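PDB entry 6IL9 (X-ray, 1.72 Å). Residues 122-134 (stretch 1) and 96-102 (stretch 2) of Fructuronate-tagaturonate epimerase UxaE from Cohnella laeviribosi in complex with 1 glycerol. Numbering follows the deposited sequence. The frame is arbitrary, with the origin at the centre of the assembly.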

# COMPACT_ATOMS: atom_id res chain seq x y z
N GLN A 122 2.11 -3.92 2.83
CA GLN A 122 0.81 -3.34 2.50
C GLN A 122 0.29 -4.05 1.26
O GLN A 122 0.88 -3.90 0.19
CB GLN A 122 0.94 -1.83 2.25
CG GLN A 122 -0.31 -1.22 1.65
CD GLN A 122 0.00 -0.08 0.70
OE1 GLN A 122 0.38 1.00 1.13
NE2 GLN A 122 -0.15 -0.33 -0.59
N GLN A 123 -0.79 -4.81 1.41
CA GLN A 123 -1.45 -5.44 0.27
C GLN A 123 -2.94 -5.49 0.56
O GLN A 123 -3.36 -5.62 1.72
CB GLN A 123 -0.92 -6.85 -0.01
CG GLN A 123 0.44 -6.90 -0.73
CD GLN A 123 0.34 -6.46 -2.17
OE1 GLN A 123 0.06 -7.26 -3.06
NE2 GLN A 123 0.56 -5.16 -2.41
N SER A 124 -3.75 -5.39 -0.49
CA SER A 124 -5.19 -5.51 -0.38
C SER A 124 -5.62 -6.97 -0.48
O SER A 124 -4.87 -7.82 -0.96
CB SER A 124 -5.90 -4.70 -1.47
OG SER A 124 -5.72 -5.30 -2.75
N ILE A 125 -6.85 -7.23 -0.03
CA ILE A 125 -7.44 -8.56 -0.14
C ILE A 125 -7.48 -9.00 -1.60
O ILE A 125 -7.17 -10.15 -1.93
CB ILE A 125 -8.84 -8.58 0.49
CG1 ILE A 125 -8.74 -8.38 2.00
CG2 ILE A 125 -9.56 -9.87 0.17
CD1 ILE A 125 -8.04 -9.52 2.71
N ARG A 126 -7.83 -8.08 -2.50
CA ARG A 126 -7.84 -8.39 -3.93
C ARG A 126 -6.45 -8.71 -4.44
O ARG A 126 -6.26 -9.64 -5.23
CB ARG A 126 -8.44 -7.22 -4.72
CG ARG A 126 -8.26 -7.34 -6.22
CD ARG A 126 -9.16 -6.37 -6.95
NE ARG A 126 -10.56 -6.65 -6.67
CZ ARG A 126 -11.49 -5.71 -6.50
NH1 ARG A 126 -11.15 -4.42 -6.60
NH2 ARG A 126 -12.74 -6.05 -6.24
N GLU A 127 -5.44 -7.94 -4.01
CA GLU A 127 -4.07 -8.22 -4.44
C GLU A 127 -3.62 -9.60 -3.99
O GLU A 127 -2.92 -10.31 -4.73
CB GLU A 127 -3.13 -7.16 -3.91
CG GLU A 127 -3.11 -5.90 -4.73
CD GLU A 127 -2.36 -4.77 -4.05
OE1 GLU A 127 -2.67 -4.46 -2.87
OE2 GLU A 127 -1.47 -4.18 -4.70
N LEU A 128 -3.96 -9.99 -2.76
CA LEU A 128 -3.63 -11.34 -2.30
C LEU A 128 -4.30 -12.39 -3.18
O LEU A 128 -3.68 -13.38 -3.56
CB LEU A 128 -4.06 -11.53 -0.85
CG LEU A 128 -3.38 -10.66 0.20
CD1 LEU A 128 -3.99 -10.93 1.57
CD2 LEU A 128 -1.87 -10.89 0.20
N ALA A 129 -5.58 -12.17 -3.50
CA ALA A 129 -6.32 -13.15 -4.30
C ALA A 129 -5.77 -13.25 -5.72
O ALA A 129 -5.68 -14.35 -6.28
CB ALA A 129 -7.80 -12.77 -4.32
N LEU A 130 -5.38 -12.12 -6.31
CA LEU A 130 -4.89 -12.13 -7.69
C LEU A 130 -3.46 -12.62 -7.80
O LEU A 130 -3.05 -13.04 -8.89
CB LEU A 130 -4.98 -10.72 -8.29
CG LEU A 130 -6.39 -10.16 -8.54
CD1 LEU A 130 -6.34 -8.86 -9.32
CD2 LEU A 130 -7.24 -11.19 -9.27
N THR A 131 -2.68 -12.58 -6.71
CA THR A 131 -1.30 -13.06 -6.72
C THR A 131 -1.14 -14.43 -6.06
O THR A 131 -0.06 -15.01 -6.16
CB THR A 131 -0.36 -12.07 -6.00
OG1 THR A 131 -0.77 -11.89 -4.63
CG2 THR A 131 -0.34 -10.70 -6.70
N GLY A 132 -2.17 -14.93 -5.39
CA GLY A 132 -2.05 -16.18 -4.67
C GLY A 132 -1.17 -16.12 -3.44
O GLY A 132 -0.59 -17.13 -3.05
N ARG A 133 -1.06 -14.95 -2.82
CA ARG A 133 -0.24 -14.77 -1.63
C ARG A 133 -1.13 -14.61 -0.41
O ARG A 133 -2.35 -14.46 -0.51
CB ARG A 133 0.68 -13.56 -1.80
CG ARG A 133 1.60 -13.69 -3.00
CD ARG A 133 2.39 -12.43 -3.21
NE ARG A 133 3.50 -12.33 -2.27
CZ ARG A 133 3.88 -11.20 -1.67
NH1 ARG A 133 3.21 -10.07 -1.91
NH2 ARG A 133 4.91 -11.21 -0.83
N ASP A 134 -0.51 -14.68 0.77
CA ASP A 134 -1.24 -14.46 2.01
C ASP A 134 -0.52 -13.38 2.82
O ASP A 134 0.61 -13.00 2.52
CB ASP A 134 -1.40 -15.75 2.84
CG ASP A 134 -0.08 -16.37 3.23
OD1 ASP A 134 0.80 -15.67 3.77
OD2 ASP A 134 0.08 -17.60 3.03
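Stretch 2, residues 96-102: LGDRLGI

Stretch 2 forms no regular helix or strand and runs as an irregular coil past the strand and helix of stretch 1, in the same order along both chains: Gly97 CA lies 4.6 Å from Gln122 CA, Arg99 CA 7.0 Å from Glu127 CA, and Gly101 lies by Arg133. Few direct bonds join the two. The straighter is a salt bridge in which Arg99 NE donates almost linearly to Glu127 OE2 at 2.9 Å; water 3 links the same pair, accepting from Arg99 NH2 at 3.1 Å and donating weakly to Glu127 OE2 at 2.9 Å. The other carboxylate oxygen, Glu127 OE1, accepts from Ser124 N (2.8 Å), while Glu127 N donates to the capping Ser124 OG (2.9 Å), so one residue secures both the helix start and stretch 2. Gln122 O approaches Gly97 CA at 3.2 Å and accepts from Gln123 NE2 at 2.9 Å; Gln122 N is satisfied by water 1 (2.9 Å). At the far end, Arg133 NH1 makes a weak bond to Asp98 O (3.0 Å), reinforced by water 2, which accepts from Arg133 NH2 (2.9 Å) and donates to Asp98 O (2.7 Å). Within stretch 2, Asp98 OD1 accepts from Leu100 N (3.0 Å) and, weakly, from Gly101 N (2.9 Å). Gly101 CA lies 3.5 Å from Arg133 NH2, where a CB would clash.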

# COMPACT_ATOMS: atom_id res chain seq x y z
N LEU A 96 4.20 1.35 0.98
CA LEU A 96 5.10 0.81 -0.04
C LEU A 96 4.66 -0.63 -0.34
O LEU A 96 5.33 -1.60 0.03
CB LEU A 96 6.56 0.90 0.45
CG LEU A 96 7.05 2.36 0.53
CD1 LEU A 96 8.35 2.49 1.34
CD2 LEU A 96 7.20 3.00 -0.87
N GLY A 97 3.52 -0.74 -1.03
CA GLY A 97 2.97 -2.04 -1.34
C GLY A 97 3.85 -2.82 -2.30
O GLY A 97 4.44 -2.27 -3.24
N ASP A 98 3.92 -4.12 -2.08
CA ASP A 98 4.82 -5.00 -2.82
C ASP A 98 4.04 -6.25 -3.20
O ASP A 98 3.83 -7.14 -2.37
CB ASP A 98 6.05 -5.33 -1.98
CG ASP A 98 7.05 -6.18 -2.73
OD1 ASP A 98 6.84 -6.47 -3.93
OD2 ASP A 98 8.04 -6.58 -2.09
N ARG A 99 3.62 -6.31 -4.47
CA ARG A 99 2.86 -7.43 -5.01
C ARG A 99 3.71 -8.66 -5.24
O ARG A 99 3.16 -9.74 -5.46
CB ARG A 99 2.22 -7.02 -6.34
CG ARG A 99 1.20 -5.94 -6.19
CD ARG A 99 0.79 -5.34 -7.51
NE ARG A 99 -0.41 -4.53 -7.35
CZ ARG A 99 -1.02 -3.90 -8.34
NH1 ARG A 99 -0.54 -3.98 -9.58
NH2 ARG A 99 -2.12 -3.20 -8.09
N LEU A 100 5.03 -8.51 -5.19
CA LEU A 100 5.98 -9.54 -5.57
C LEU A 100 6.76 -10.11 -4.41
O LEU A 100 7.21 -11.26 -4.49
CB LEU A 100 6.97 -8.99 -6.60
CG LEU A 100 6.35 -8.36 -7.85
CD1 LEU A 100 7.43 -7.67 -8.67
CD2 LEU A 100 5.62 -9.42 -8.67
N GLY A 101 6.93 -9.35 -3.34
CA GLY A 101 7.76 -9.79 -2.24
C GLY A 101 9.25 -9.56 -2.40
O GLY A 101 10.02 -10.08 -1.58
N ILE A 102 9.69 -8.80 -3.40
CA ILE A 102 11.10 -8.56 -3.66
C ILE A 102 11.48 -7.09 -3.61
O ILE A 102 12.64 -6.76 -3.88
CB ILE A 102 11.54 -9.16 -5.01
CG1 ILE A 102 10.79 -8.49 -6.17
CG2 ILE A 102 11.36 -10.67 -5.02
CD1 ILE A 102 11.28 -8.92 -7.56
O HOH W 1 4.13 -4.63 0.89
O HOH W 2 5.19 -8.35 -0.31
O HOH W 3 -2.97 -1.85 -5.47